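Local coordinates for protein phosphatidylinositol-specific phospholipase C (Listeria monocytogenes, PDB 2PLC) that belongs to the phosphatidylinositol-specific phospholipase C family, whose X domain is related to the TIM-barrel fold, at residues Ser20-His25 with Gln263-Ile268; Thr45-Leu50 with Met257-Lys262; Phe130-Arg135 with Asn167-Gly172. All coordinates share one frame; numbering follows the deposited sequence.

From the N terminus, the chain enters strand 20-24, which contact 1 joins to helix 262-269 near the C terminus, closing a loop that takes in most of the protein. Inside it, contact 2 closes a slightly smaller loop, tying the loop between helices 40-43 and 50-55 to the segment that follows strand 253-257. Contact 3 is more local, an antiparallel pairing of 132-134 with 169-171 lying within both larger loops. Contacts 1 and 2 touch, with His25 ND1 2.9 Å from Asp258 OD1. Contact 3 lies across the chain's centre from them, its own centre about 28 Å from that of contact 1.

Contact 1: Ser20-His25 with Gln263-Ile268; sequences SIPGTH and QTIKNI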
ATOM      1  N   SER A  20      12.402   2.870  -1.049  1.00 18.29           N
ATOM      2  CA  SER A  20      11.846   2.101  -2.156  1.00 22.87           C
ATOM      3  C   SER A  20      11.029   1.036  -1.420  1.00 24.08           C
ATOM      4  O   SER A  20      11.581   0.161  -0.748  1.00 17.75           O
ATOM      5  CB  SER A  20      12.955   1.454  -2.981  1.00 21.70           C
ATOM      6  OG  SER A  20      13.757   2.448  -3.586  1.00 26.58           O
ATOM      7  N   ILE A  21       9.710   1.141  -1.509  1.00 20.77           N
ATOM      8  CA  ILE A  21       8.834   0.219  -0.793  1.00 20.53           C
ATOM      9  C   ILE A  21       7.958  -0.647  -1.686  1.00 16.40           C
ATOM     10  O   ILE A  21       7.324  -0.141  -2.609  1.00 13.87           O
ATOM     11  CB  ILE A  21       7.914   1.021   0.154  1.00 23.09           C
ATOM     12  CG1 ILE A  21       8.762   1.921   1.061  1.00 19.18           C
ATOM     13  CG2 ILE A  21       7.037   0.085   0.973  1.00 16.80           C
ATOM     14  CD1 ILE A  21       7.968   2.957   1.819  1.00 19.01           C
ATOM     15  N   PRO A  22       7.936  -1.973  -1.435  1.00 16.86           N
ATOM     16  CA  PRO A  22       7.125  -2.928  -2.206  1.00 12.78           C
ATOM     17  C   PRO A  22       5.710  -2.887  -1.630  1.00 15.01           C
ATOM     18  O   PRO A  22       5.537  -2.886  -0.407  1.00 17.99           O
ATOM     19  CB  PRO A  22       7.764  -4.286  -1.880  1.00 10.76           C
ATOM     20  CG  PRO A  22       9.061  -3.958  -1.170  1.00 17.80           C
ATOM     21  CD  PRO A  22       8.766  -2.683  -0.451  1.00 13.69           C
ATOM     22  N   GLY A  23       4.705  -2.855  -2.498  1.00 11.69           N
ATOM     23  CA  GLY A  23       3.328  -2.827  -2.032  1.00 11.86           C
ATOM     24  C   GLY A  23       2.454  -3.694  -2.909  1.00  8.34           C
ATOM     25  O   GLY A  23       2.887  -4.129  -3.972  1.00 13.52           O
ATOM     26  N   THR A  24       1.230  -3.959  -2.467  1.00  9.53           N
ATOM     27  CA  THR A  24       0.301  -4.772  -3.240  1.00  7.63           C
ATOM     28  C   THR A  24      -0.983  -3.999  -3.546  1.00 13.47           C
ATOM     29  O   THR A  24      -1.466  -3.212  -2.722  1.00  7.61           O
ATOM     30  CB  THR A  24      -0.082  -6.056  -2.493  1.00 14.27           C
ATOM     31  OG1 THR A  24      -0.454  -5.725  -1.150  1.00 16.66           O
ATOM     32  CG2 THR A  24       1.065  -7.045  -2.481  1.00 10.90           C
ATOM     33  N   HIS A  25      -1.504  -4.200  -4.752  1.00 12.75           N
ATOM     34  CA  HIS A  25      -2.739  -3.559  -5.181  1.00 10.27           C
ATOM     35  C   HIS A  25      -3.869  -4.521  -4.831  1.00 15.55           C
ATOM     36  O   HIS A  25      -3.752  -5.724  -5.074  1.00 13.44           O
ATOM     37  CB  HIS A  25      -2.703  -3.300  -6.691  1.00 10.98           C
ATOM     38  CG  HIS A  25      -4.036  -2.975  -7.286  1.00 16.62           C
ATOM     39  ND1 HIS A  25      -4.649  -3.783  -8.220  1.00 20.92           N
ATOM     40  CD2 HIS A  25      -4.874  -1.932  -7.084  1.00 17.82           C
ATOM     41  CE1 HIS A  25      -5.806  -3.251  -8.568  1.00 21.05           C
ATOM     42  NE2 HIS A  25      -5.967  -2.127  -7.894  1.00 18.53           N
ATOM     43  N   GLN A 263      11.008 -12.921  -5.367  1.00 27.57           N
ATOM     44  CA  GLN A 263      12.241 -12.414  -5.981  1.00 29.24           C
ATOM     45  C   GLN A 263      12.170 -10.911  -6.244  1.00 29.71           C
ATOM     46  O   GLN A 263      13.082 -10.156  -5.890  1.00 23.12           O
ATOM     47  CB  GLN A 263      12.471 -13.145  -7.310  1.00 45.24           C
ATOM     48  CG  GLN A 263      13.707 -12.727  -8.089  1.00 59.82           C
ATOM     49  CD  GLN A 263      14.951 -13.472  -7.655  1.00 71.46           C
ATOM     50  OE1 GLN A 263      15.417 -13.321  -6.522  1.00 76.04           O
ATOM     51  NE2 GLN A 263      15.498 -14.287  -8.556  1.00 69.88           N
ATOM     52  N   THR A 264      11.080 -10.496  -6.885  1.00 23.93           N
ATOM     53  CA  THR A 264      10.851  -9.099  -7.225  1.00 25.18           C
ATOM     54  C   THR A 264      10.785  -8.232  -5.973  1.00 22.55           C
ATOM     55  O   THR A 264      11.327  -7.130  -5.948  1.00 27.86           O
ATOM     56  CB  THR A 264       9.539  -8.930  -8.018  1.00 23.43           C
ATOM     57  OG1 THR A 264       9.485  -9.900  -9.070  1.00 27.36           O
ATOM     58  CG2 THR A 264       9.459  -7.542  -8.626  1.00 23.63           C
ATOM     59  N   ILE A 265      10.112  -8.733  -4.942  1.00 19.57           N
ATOM     60  CA  ILE A 265       9.970  -8.008  -3.686  1.00 17.71           C
ATOM     61  C   ILE A 265      11.337  -7.780  -3.036  1.00 22.75           C
ATOM     62  O   ILE A 265      11.633  -6.677  -2.568  1.00 25.75           O
ATOM     63  CB  ILE A 265       9.029  -8.761  -2.717  1.00 18.50           C
ATOM     64  CG1 ILE A 265       7.635  -8.885  -3.339  1.00  9.06           C
ATOM     65  CG2 ILE A 265       8.946  -8.032  -1.377  1.00 10.79           C
ATOM     66  CD1 ILE A 265       6.712  -9.860  -2.620  1.00 16.18           C
ATOM     67  N   LYS A 266      12.178  -8.812  -3.042  1.00 23.64           N
ATOM     68  CA  LYS A 266      13.514  -8.717  -2.457  1.00 29.93           C
ATOM     69  C   LYS A 266      14.387  -7.695  -3.175  1.00 25.55           C
ATOM     70  O   LYS A 266      15.093  -6.916  -2.540  1.00 33.45           O
ATOM     71  CB  LYS A 266      14.223 -10.076  -2.482  1.00 35.67           C
ATOM     72  CG  LYS A 266      13.814 -11.039  -1.381  1.00 44.91           C
ATOM     73  CD  LYS A 266      14.701 -12.276  -1.397  1.00 53.12           C
ATOM     74  CE  LYS A 266      14.341 -13.253  -0.289  1.00 59.45           C
ATOM     75  NZ  LYS A 266      15.221 -14.459  -0.305  1.00 66.40           N
ATOM     76  N   ASN A 267      14.348  -7.712  -4.503  1.00 23.61           N
ATOM     77  CA  ASN A 267      15.149  -6.790  -5.294  1.00 24.42           C
ATOM     78  C   ASN A 267      14.748  -5.336  -5.121  1.00 22.92           C
ATOM     79  O   ASN A 267      15.589  -4.443  -5.228  1.00 22.19           O
ATOM     80  CB  ASN A 267      15.143  -7.203  -6.767  1.00 28.98           C
ATOM     81  CG  ASN A 267      16.002  -8.423  -7.022  1.00 28.21           C
ATOM     82  OD1 ASN A 267      16.853  -8.768  -6.206  1.00 29.56           O
ATOM     83  ND2 ASN A 267      15.791  -9.077  -8.154  1.00 28.11           N
ATOM     84  N   ILE A 268      13.470  -5.092  -4.848  1.00 19.54           N
ATOM     85  CA  ILE A 268      13.002  -3.728  -4.630  1.00 19.62           C
ATOM     86  C   ILE A 268      13.523  -3.271  -3.264  1.00 21.18           C
ATOM     87  O   ILE A 268      13.945  -2.124  -3.103  1.00 28.39           O
ATOM     88  CB  ILE A 268      11.460  -3.634  -4.683  1.00 17.43           C
ATOM     89  CG1 ILE A 268      10.975  -3.944  -6.097  1.00 13.73           C
ATOM     90  CG2 ILE A 268      10.992  -2.245  -4.265  1.00 17.66           C
ATOM     91  CD1 ILE A 268       9.471  -3.923  -6.247  1.00 17.21           C
TER
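Ile265 and Ile268 meet Pro22 through the same branch, because they share a first torsion. In both, chi1 (-61° and -66°) sets CG1 anti to the carbonyl carbon, and this leaves CG2 anti to the backbone N. The two residues stand three positions apart on helix 263-268, and their CG2 methyls reach the proline ring together. Ile265 CG2 comes to 4.0 Å from Pro22 CB, with Pro22 CG only slightly farther off. Ile268 CG2 meets the same ring at CG, 4.0 Å away. The Pro22 and Ile268 side chains run antiparallel to one another as they pass, and Pro22 CG also rests against the helix backbone, 4.0 Å from Ile265 O. At the start of the strand, Ser20 turns CB toward the helix, and that carbon lies 3.7 Å from Ile268 O. The Ser20 hydroxyl has its partners outside the pair: OG is hydrogen-bonded to Asn271 OD1 and to Leu252 N.

No hydrogen bond crosses the contact, which is held by apolar packing between buried residues. The helix runs roughly against the strand, at 153° between their N-to-C directions, with the axes 8.0 Å apart at closest approach. Ile268 also packs on Leu255 and Met257 of the neighbouring strand 253-257, while Trp6 touches Pro22 as well. Ile21 points away from the helix and lies against Ile254 of that strand. The strand's backbone hydrogen bonds run to strand 253-257, through Ile21 and Gly23, and Pro22 makes one with Arg59. The result is the beta/alpha layering of a TIM-barrel-related fold: the last helix of the chain packs over the first strand, beside the parallel strand 253-257 that leads into that helix.

Contact 2: Thr45-Leu50 with Met257-Lys262; sequences TQTMSL and MDFPEK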
ATOM      1  N   THR A  45      -6.113 -10.520  -7.734  1.00 15.89           N
ATOM      2  CA  THR A  45      -4.905  -9.703  -7.878  1.00 16.92           C
ATOM      3  C   THR A  45      -3.715 -10.246  -7.085  1.00 16.31           C
ATOM      4  O   THR A  45      -2.583  -9.799  -7.281  1.00 15.82           O
ATOM      5  CB  THR A  45      -5.138  -8.270  -7.417  1.00 15.61           C
ATOM      6  OG1 THR A  45      -5.569  -8.286  -6.054  1.00 22.81           O
ATOM      7  CG2 THR A  45      -6.190  -7.592  -8.283  1.00  9.98           C
ATOM      8  N   GLN A  46      -3.975 -11.199  -6.187  1.00 15.09           N
ATOM      9  CA  GLN A  46      -2.923 -11.785  -5.355  1.00 14.78           C
ATOM     10  C   GLN A  46      -3.092 -13.297  -5.157  1.00 18.50           C
ATOM     11  O   GLN A  46      -4.165 -13.855  -5.385  1.00 17.46           O
ATOM     12  CB  GLN A  46      -2.908 -11.119  -3.971  1.00 13.93           C
ATOM     13  CG  GLN A  46      -2.865  -9.597  -3.964  1.00 14.91           C
ATOM     14  CD  GLN A  46      -1.572  -9.035  -4.531  1.00 18.21           C
ATOM     15  OE1 GLN A  46      -0.532  -9.686  -4.484  1.00 20.02           O
ATOM     16  NE2 GLN A  46      -1.635  -7.819  -5.070  1.00  3.87           N
ATOM     17  N   THR A  47      -2.016 -13.955  -4.736  1.00 19.57           N
ATOM     18  CA  THR A  47      -2.050 -15.386  -4.452  1.00 18.69           C
ATOM     19  C   THR A  47      -1.667 -15.604  -2.990  1.00 11.73           C
ATOM     20  O   THR A  47      -2.091 -16.577  -2.372  1.00 22.48           O
ATOM     21  CB  THR A  47      -1.095 -16.194  -5.353  1.00 18.56           C
ATOM     22  OG1 THR A  47       0.235 -15.681  -5.230  1.00 23.12           O
ATOM     23  CG2 THR A  47      -1.549 -16.131  -6.798  1.00 27.95           C
ATOM     24  N   MET A  48      -0.855 -14.696  -2.451  1.00 17.32           N
ATOM     25  CA  MET A  48      -0.421 -14.758  -1.057  1.00  8.96           C
ATOM     26  C   MET A  48      -1.452 -14.122  -0.144  1.00 13.66           C
ATOM     27  O   MET A  48      -2.100 -13.148  -0.522  1.00 21.26           O
ATOM     28  CB  MET A  48       0.919 -14.032  -0.860  1.00 16.60           C
ATOM     29  CG  MET A  48       2.139 -14.769  -1.405  1.00 17.25           C
ATOM     30  SD  MET A  48       3.690 -13.865  -1.117  1.00 20.59           S
ATOM     31  CE  MET A  48       3.440 -12.419  -2.176  1.00 19.02           C
ATOM     32  N   SER A  49      -1.630 -14.690   1.046  1.00 10.85           N
ATOM     33  CA  SER A  49      -2.570 -14.133   2.011  1.00 12.13           C
ATOM     34  C   SER A  49      -1.913 -12.888   2.602  1.00 16.66           C
ATOM     35  O   SER A  49      -0.708 -12.671   2.418  1.00 13.19           O
ATOM     36  CB  SER A  49      -2.891 -15.139   3.126  1.00 11.28           C
ATOM     37  OG  SER A  49      -1.758 -15.398   3.931  1.00 24.20           O
ATOM     38  N   LEU A  50      -2.698 -12.083   3.313  1.00 18.73           N
ATOM     39  CA  LEU A  50      -2.196 -10.851   3.918  1.00 20.55           C
ATOM     40  C   LEU A  50      -0.947 -11.100   4.737  1.00 20.84           C
ATOM     41  O   LEU A  50       0.074 -10.450   4.543  1.00 25.99           O
ATOM     42  CB  LEU A  50      -3.271 -10.216   4.808  1.00 15.86           C
ATOM     43  CG  LEU A  50      -2.909  -8.974   5.628  1.00  8.41           C
ATOM     44  CD1 LEU A  50      -2.321  -7.885   4.746  1.00 11.42           C
ATOM     45  CD2 LEU A  50      -4.152  -8.466   6.317  1.00 12.51           C
ATOM     46  N   MET A 257       2.104  -3.505  -6.760  1.00 15.99           N
ATOM     47  CA  MET A 257       1.899  -4.583  -7.721  1.00 13.71           C
ATOM     48  C   MET A 257       0.780  -5.600  -7.495  1.00 19.99           C
ATOM     49  O   MET A 257       0.234  -5.747  -6.393  1.00 16.71           O
ATOM     50  CB  MET A 257       3.202  -5.388  -7.833  1.00 15.35           C
ATOM     51  CG  MET A 257       4.459  -4.562  -8.011  1.00 14.08           C
ATOM     52  SD  MET A 257       5.943  -5.487  -7.637  1.00 22.55           S
ATOM     53  CE  MET A 257       6.019  -5.281  -5.847  1.00 21.64           C
ATOM     54  N   ASP A 258       0.468  -6.302  -8.583  1.00 14.54           N
ATOM     55  CA  ASP A 258      -0.487  -7.403  -8.607  1.00 14.78           C
ATOM     56  C   ASP A 258       0.447  -8.596  -8.772  1.00 17.46           C
ATOM     57  O   ASP A 258       1.467  -8.487  -9.458  1.00 18.61           O
ATOM     58  CB  ASP A 258      -1.377  -7.358  -9.848  1.00 12.58           C
ATOM     59  CG  ASP A 258      -2.507  -6.370  -9.735  1.00 16.86           C
ATOM     60  OD1 ASP A 258      -2.908  -6.023  -8.603  1.00 18.97           O
ATOM     61  OD2 ASP A 258      -3.012  -5.956 -10.799  1.00 17.89           O
ATOM     62  N   PHE A 259       0.128  -9.706  -8.110  1.00 20.58           N
ATOM     63  CA  PHE A 259       0.913 -10.939  -8.191  1.00 18.18           C
ATOM     64  C   PHE A 259       2.438 -10.778  -8.090  1.00 18.86           C
ATOM     65  O   PHE A 259       3.177 -11.270  -8.944  1.00 18.45           O
ATOM     66  CB  PHE A 259       0.571 -11.691  -9.486  1.00 16.22           C
ATOM     67  CG  PHE A 259      -0.874 -12.072  -9.609  1.00 14.21           C
ATOM     68  CD1 PHE A 259      -1.375 -13.168  -8.924  1.00 13.82           C
ATOM     69  CD2 PHE A 259      -1.725 -11.356 -10.440  1.00  9.50           C
ATOM     70  CE1 PHE A 259      -2.706 -13.551  -9.068  1.00 16.37           C
ATOM     71  CE2 PHE A 259      -3.050 -11.727 -10.592  1.00 10.87           C
ATOM     72  CZ  PHE A 259      -3.546 -12.829  -9.906  1.00 14.04           C
ATOM     73  N   PRO A 260       2.932 -10.086  -7.052  1.00 18.38           N
ATOM     74  CA  PRO A 260       4.386  -9.939  -6.961  1.00 20.80           C
ATOM     75  C   PRO A 260       5.062 -11.228  -6.530  1.00 22.22           C
ATOM     76  O   PRO A 260       4.535 -11.966  -5.700  1.00 24.52           O
ATOM     77  CB  PRO A 260       4.543  -8.869  -5.888  1.00 23.97           C
ATOM     78  CG  PRO A 260       3.374  -9.143  -4.979  1.00 16.47           C
ATOM     79  CD  PRO A 260       2.259  -9.353  -5.967  1.00 15.16           C
ATOM     80  N   GLU A 261       6.216 -11.512  -7.123  1.00 24.41           N
ATOM     81  CA  GLU A 261       6.986 -12.698  -6.769  1.00 26.36           C
ATOM     82  C   GLU A 261       7.971 -12.356  -5.655  1.00 27.64           C
ATOM     83  O   GLU A 261       8.389 -11.204  -5.516  1.00 26.56           O
ATOM     84  CB  GLU A 261       7.735 -13.230  -7.985  1.00 25.61           C
ATOM     85  CG  GLU A 261       6.813 -13.748  -9.060  1.00 40.63           C
ATOM     86  CD  GLU A 261       7.560 -14.424 -10.180  1.00 56.45           C
ATOM     87  OE1 GLU A 261       8.192 -13.710 -10.994  1.00 66.57           O
ATOM     88  OE2 GLU A 261       7.518 -15.673 -10.242  1.00 62.10           O
ATOM     89  N   LYS A 262       8.314 -13.361  -4.853  1.00 27.60           N
ATOM     90  CA  LYS A 262       9.246 -13.207  -3.733  1.00 29.04           C
ATOM     91  C   LYS A 262      10.545 -12.537  -4.179  1.00 25.13           C
ATOM     92  O   LYS A 262      11.106 -11.709  -3.462  1.00 25.09           O
ATOM     93  CB  LYS A 262       9.589 -14.578  -3.144  1.00 34.05           C
ATOM     94  CG  LYS A 262       8.410 -15.423  -2.687  1.00 33.75           C
ATOM     95  CD  LYS A 262       8.030 -15.145  -1.245  1.00 44.36           C
ATOM     96  CE  LYS A 262       7.112 -16.231  -0.693  1.00 42.13           C
ATOM     97  NZ  LYS A 262       7.795 -17.556  -0.616  1.00 51.49           N
TER
HETATM   98  O   HOH W   1       2.191 -13.300  -5.452  1.00 19.54           O
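Gln46 reaches across to Met257 and Pro260 by doubling back on itself. Its CB leaves the backbone away from segment 257-262, with CG anti to the carbonyl carbon (chi1 -51°). A bend at chi2 (-66°) then swings CD round, until it lies 4.0 Å from Phe259 N. OE1 comes up against the proline ring, 3.2 Å from Pro260 CD. NE2 donates to Met257 O at 3.1 Å, in the carbonyl plane and on a lone pair, with the acceptor almost exactly in the amide plane. A second hydrogen bond takes NE2 to His25 O.

Beside it, Thr45 O accepts from Phe259 N at 2.8 Å, and the same oxygen sits over the centre of the Phe259 ring, 3.6 Å above its plane. Thr47 CG2 meets that ring at its edge, near CE1, and Arg227 adds a cation-pi contact to it. Thr45 CB lies 3.4 Å from Asp258 OD1, an oxygen that is hydrogen-bonded to His25 ND1. Near the exposed Thr47 a water bridges its OG1 and Pro260 O, donating to the latter at 2.7 Å. Met48 bends at its thioether and lays CE near the same carbonyl, with SD close to Lys262 CE.

The polar grip therefore rests largely on backbone carbonyls. With NE2 holding two of them and OE1 turned to a carbon, the amide orientation of Gln46 is well defined, and one side chain pins the backbone of both His25 and Met257, next to the Asp258-His25 pair.

Contact 3: Phe130-Arg135 with Asn167-Gly172; sequences FYTTPR and NSRKFG
Thr132 and Phe171, Thr133 and Lys170, and Pro134 and Arg169 are the three facing pairs of a short antiparallel beta pairing; strand 169-174 in turn runs parallel to 152-157 in the mixed sheet. The central pair is the hydrogen-bonded one. Lys170 N donates to Thr133 O at 2.7 Å, and Thr133 N returns the bond to Lys170 O. That carbonyl takes a second, weak bond from Thr132 OG1, which chi1 of -168° places anti to the backbone N. The same hydroxyl oxygen stands 4.0 Å above one face of the Phe171 ring, offset toward its rim.

Phe130 comes to Phe171 at about a right angle, its CB 3.7 Å from CD2, and both side chains pack on Ile123 of helix 114-125. On the other side of the pairing Thr133 and Lys170 run side by side, OG1 lying 3.4 Å from CE. The lysine ends outside the contact, where NZ is hydrogen-bonded to Asp137 O.

Arg169 points away overall, although its CB already touches Thr132 OG1, and the chain then folds back. Bends at chi2 (-59°) and chi3 (-75°) turn CD and then NE, and the guanidinium beyond them lies over the neighbouring backbone, with Thr133 C 3.7 Å above the centre of one face. Thr132 CG2 lies at the edge of that flat group, and the Pro134 ring runs alongside, CG close to NH1.

Gly172, at a positive phi, gives its N-H to Tyr131 O as the pairing ends. At the opposite end Arg135 N is hydrogen-bonded to Ser168 O at 3.0 Å, while Asn167 O lies at the edge of the Arg135 guanidinium, near its plane, and takes a weak 3.3 Å hydrogen bond from NE.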
ATOM      1  N   PHE A 130      -1.281   2.975  15.562  1.00 26.05           N
ATOM      2  CA  PHE A 130      -1.462   3.971  14.513  1.00 30.11           C
ATOM      3  C   PHE A 130      -0.629   5.231  14.721  1.00 32.98           C
ATOM      4  O   PHE A 130      -0.562   5.761  15.834  1.00 33.25           O
ATOM      5  CB  PHE A 130      -2.942   4.358  14.390  1.00 29.61           C
ATOM      6  CG  PHE A 130      -3.751   3.387  13.587  1.00 28.93           C
ATOM      7  CD1 PHE A 130      -4.283   2.248  14.179  1.00 29.08           C
ATOM      8  CD2 PHE A 130      -3.946   3.591  12.225  1.00 29.23           C
ATOM      9  CE1 PHE A 130      -4.994   1.318  13.427  1.00 29.72           C
ATOM     10  CE2 PHE A 130      -4.655   2.670  11.464  1.00 32.08           C
ATOM     11  CZ  PHE A 130      -5.180   1.528  12.068  1.00 30.51           C
ATOM     12  N   TYR A 131       0.040   5.680  13.660  1.00 32.46           N
ATOM     13  CA  TYR A 131       0.820   6.908  13.726  1.00 29.96           C
ATOM     14  C   TYR A 131      -0.220   8.012  13.795  1.00 33.07           C
ATOM     15  O   TYR A 131      -1.056   8.150  12.898  1.00 26.10           O
ATOM     16  CB  TYR A 131       1.679   7.101  12.480  1.00 28.15           C
ATOM     17  CG  TYR A 131       2.246   8.503  12.346  1.00 25.13           C
ATOM     18  CD1 TYR A 131       3.306   8.932  13.143  1.00 26.25           C
ATOM     19  CD2 TYR A 131       1.729   9.393  11.407  1.00 26.03           C
ATOM     20  CE1 TYR A 131       3.835  10.215  13.003  1.00 23.13           C
ATOM     21  CE2 TYR A 131       2.248  10.667  11.260  1.00 25.43           C
ATOM     22  CZ  TYR A 131       3.300  11.073  12.056  1.00 26.56           C
ATOM     23  OH  TYR A 131       3.821  12.336  11.886  1.00 31.24           O
ATOM     24  N   THR A 132      -0.139   8.824  14.837  1.00 38.48           N
ATOM     25  CA  THR A 132      -1.113   9.876  15.012  1.00 42.06           C
ATOM     26  C   THR A 132      -0.492  11.209  15.420  1.00 40.00           C
ATOM     27  O   THR A 132       0.562  11.248  16.050  1.00 41.80           O
ATOM     28  CB  THR A 132      -2.169   9.415  16.033  1.00 39.47           C
ATOM     29  OG1 THR A 132      -3.279  10.314  16.009  1.00 61.99           O
ATOM     30  CG2 THR A 132      -1.575   9.341  17.439  1.00 38.43           C
ATOM     31  N   THR A 133      -1.131  12.298  14.999  1.00 44.68           N
ATOM     32  CA  THR A 133      -0.683  13.656  15.309  1.00 47.71           C
ATOM     33  C   THR A 133      -1.888  14.471  15.788  1.00 53.85           C
ATOM     34  O   THR A 133      -3.031  14.049  15.612  1.00 53.38           O
ATOM     35  CB  THR A 133      -0.080  14.359  14.064  1.00 43.44           C
ATOM     36  OG1 THR A 133      -1.078  14.470  13.039  1.00 41.81           O
ATOM     37  CG2 THR A 133       1.124  13.592  13.535  1.00 37.31           C
ATOM     38  N   PRO A 134      -1.651  15.641  16.415  1.00 58.46           N
ATOM     39  CA  PRO A 134      -2.741  16.493  16.909  1.00 57.19           C
ATOM     40  C   PRO A 134      -3.672  16.962  15.794  1.00 56.46           C
ATOM     41  O   PRO A 134      -3.239  17.155  14.659  1.00 56.35           O
ATOM     42  CB  PRO A 134      -1.993  17.675  17.525  1.00 58.28           C
ATOM     43  CG  PRO A 134      -0.712  17.055  17.992  1.00 59.07           C
ATOM     44  CD  PRO A 134      -0.342  16.187  16.820  1.00 60.01           C
ATOM     45  N   ARG A 135      -4.949  17.136  16.122  1.00 59.79           N
ATOM     46  CA  ARG A 135      -5.940  17.589  15.148  1.00 65.13           C
ATOM     47  C   ARG A 135      -5.632  19.004  14.661  1.00 68.28           C
ATOM     48  O   ARG A 135      -5.899  19.345  13.506  1.00 69.75           O
ATOM     49  CB  ARG A 135      -7.351  17.515  15.744  1.00 64.92           C
ATOM     50  CG  ARG A 135      -8.407  18.294  14.966  1.00 73.64           C
ATOM     51  CD  ARG A 135      -9.820  17.832  15.294  1.00 81.51           C
ATOM     52  NE  ARG A 135     -10.055  17.691  16.730  1.00 88.52           N
ATOM     53  CZ  ARG A 135     -10.277  18.704  17.564  1.00 95.35           C
ATOM     54  NH1 ARG A 135     -10.296  19.954  17.115  1.00 95.66           N
ATOM     55  NH2 ARG A 135     -10.490  18.463  18.851  1.00 98.08           N
ATOM     56  N   ASN A 167     -11.289  11.968  18.313  1.00 62.33           N
ATOM     57  CA  ASN A 167     -11.046  12.799  19.493  1.00 65.83           C
ATOM     58  C   ASN A 167     -10.218  14.014  19.099  1.00 63.47           C
ATOM     59  O   ASN A 167     -10.664  14.840  18.304  1.00 63.04           O
ATOM     60  CB  ASN A 167     -10.362  12.005  20.613  1.00 74.03           C
ATOM     61  CG  ASN A 167     -11.322  11.095  21.348  1.00 82.47           C
ATOM     62  OD1 ASN A 167     -12.059  11.538  22.230  1.00 89.15           O
ATOM     63  ND2 ASN A 167     -11.329   9.818  20.982  1.00 84.91           N
ATOM     64  N   SER A 168      -9.018  14.125  19.649  1.00 65.00           N
ATOM     65  CA  SER A 168      -8.146  15.245  19.325  1.00 70.28           C
ATOM     66  C   SER A 168      -6.942  14.763  18.531  1.00 66.83           C
ATOM     67  O   SER A 168      -5.964  15.493  18.362  1.00 68.45           O
ATOM     68  CB  SER A 168      -7.691  15.951  20.602  1.00 77.03           C
ATOM     69  OG  SER A 168      -8.793  16.548  21.265  1.00 87.72           O
ATOM     70  N   ARG A 169      -7.027  13.530  18.039  1.00 62.19           N
ATOM     71  CA  ARG A 169      -5.946  12.933  17.269  1.00 56.14           C
ATOM     72  C   ARG A 169      -6.332  12.688  15.813  1.00 52.82           C
ATOM     73  O   ARG A 169      -7.453  12.265  15.513  1.00 51.97           O
ATOM     74  CB  ARG A 169      -5.492  11.617  17.915  1.00 52.91           C
ATOM     75  CG  ARG A 169      -5.033  11.753  19.356  1.00 54.04           C
ATOM     76  CD  ARG A 169      -3.862  12.720  19.495  1.00 59.56           C
ATOM     77  NE  ARG A 169      -2.595  12.149  19.039  1.00 60.84           N
ATOM     78  CZ  ARG A 169      -1.434  12.801  19.041  1.00 62.23           C
ATOM     79  NH1 ARG A 169      -1.368  14.055  19.472  1.00 60.14           N
ATOM     80  NH2 ARG A 169      -0.330  12.193  18.631  1.00 61.79           N
ATOM     81  N   LYS A 170      -5.394  12.994  14.919  1.00 48.12           N
ATOM     82  CA  LYS A 170      -5.570  12.805  13.484  1.00 41.40           C
ATOM     83  C   LYS A 170      -4.791  11.545  13.118  1.00 38.22           C
ATOM     84  O   LYS A 170      -3.561  11.519  13.201  1.00 35.22           O
ATOM     85  CB  LYS A 170      -5.022  14.012  12.717  1.00 47.02           C
ATOM     86  CG  LYS A 170      -5.290  13.975  11.220  1.00 50.15           C
ATOM     87  CD  LYS A 170      -4.806  15.242  10.523  1.00 53.93           C
ATOM     88  CE  LYS A 170      -3.291  15.366  10.560  1.00 57.61           C
ATOM     89  NZ  LYS A 170      -2.810  16.513   9.735  1.00 61.34           N
ATOM     90  N   PHE A 171      -5.523  10.496  12.756  1.00 34.49           N
ATOM     91  CA  PHE A 171      -4.934   9.209  12.398  1.00 31.87           C
ATOM     92  C   PHE A 171      -4.384   9.164  10.980  1.00 32.50           C
ATOM     93  O   PHE A 171      -5.125   8.989  10.013  1.00 32.37           O
ATOM     94  CB  PHE A 171      -5.950   8.085  12.622  1.00 30.95           C
ATOM     95  CG  PHE A 171      -6.206   7.790  14.073  1.00 34.38           C
ATOM     96  CD1 PHE A 171      -6.777   8.750  14.905  1.00 38.24           C
ATOM     97  CD2 PHE A 171      -5.844   6.563  14.617  1.00 34.81           C
ATOM     98  CE1 PHE A 171      -6.979   8.492  16.258  1.00 42.16           C
ATOM     99  CE2 PHE A 171      -6.041   6.292  15.969  1.00 34.13           C
ATOM    100  CZ  PHE A 171      -6.609   7.259  16.792  1.00 41.27           C
ATOM    101  N   GLY A 172      -3.066   9.302  10.874  1.00 30.12           N
ATOM    102  CA  GLY A 172      -2.427   9.290   9.575  1.00 31.45           C
ATOM    103  C   GLY A 172      -2.770  10.514   8.749  1.00 32.28           C
ATOM    104  O   GLY A 172      -2.812  11.633   9.264  1.00 36.63           O
TER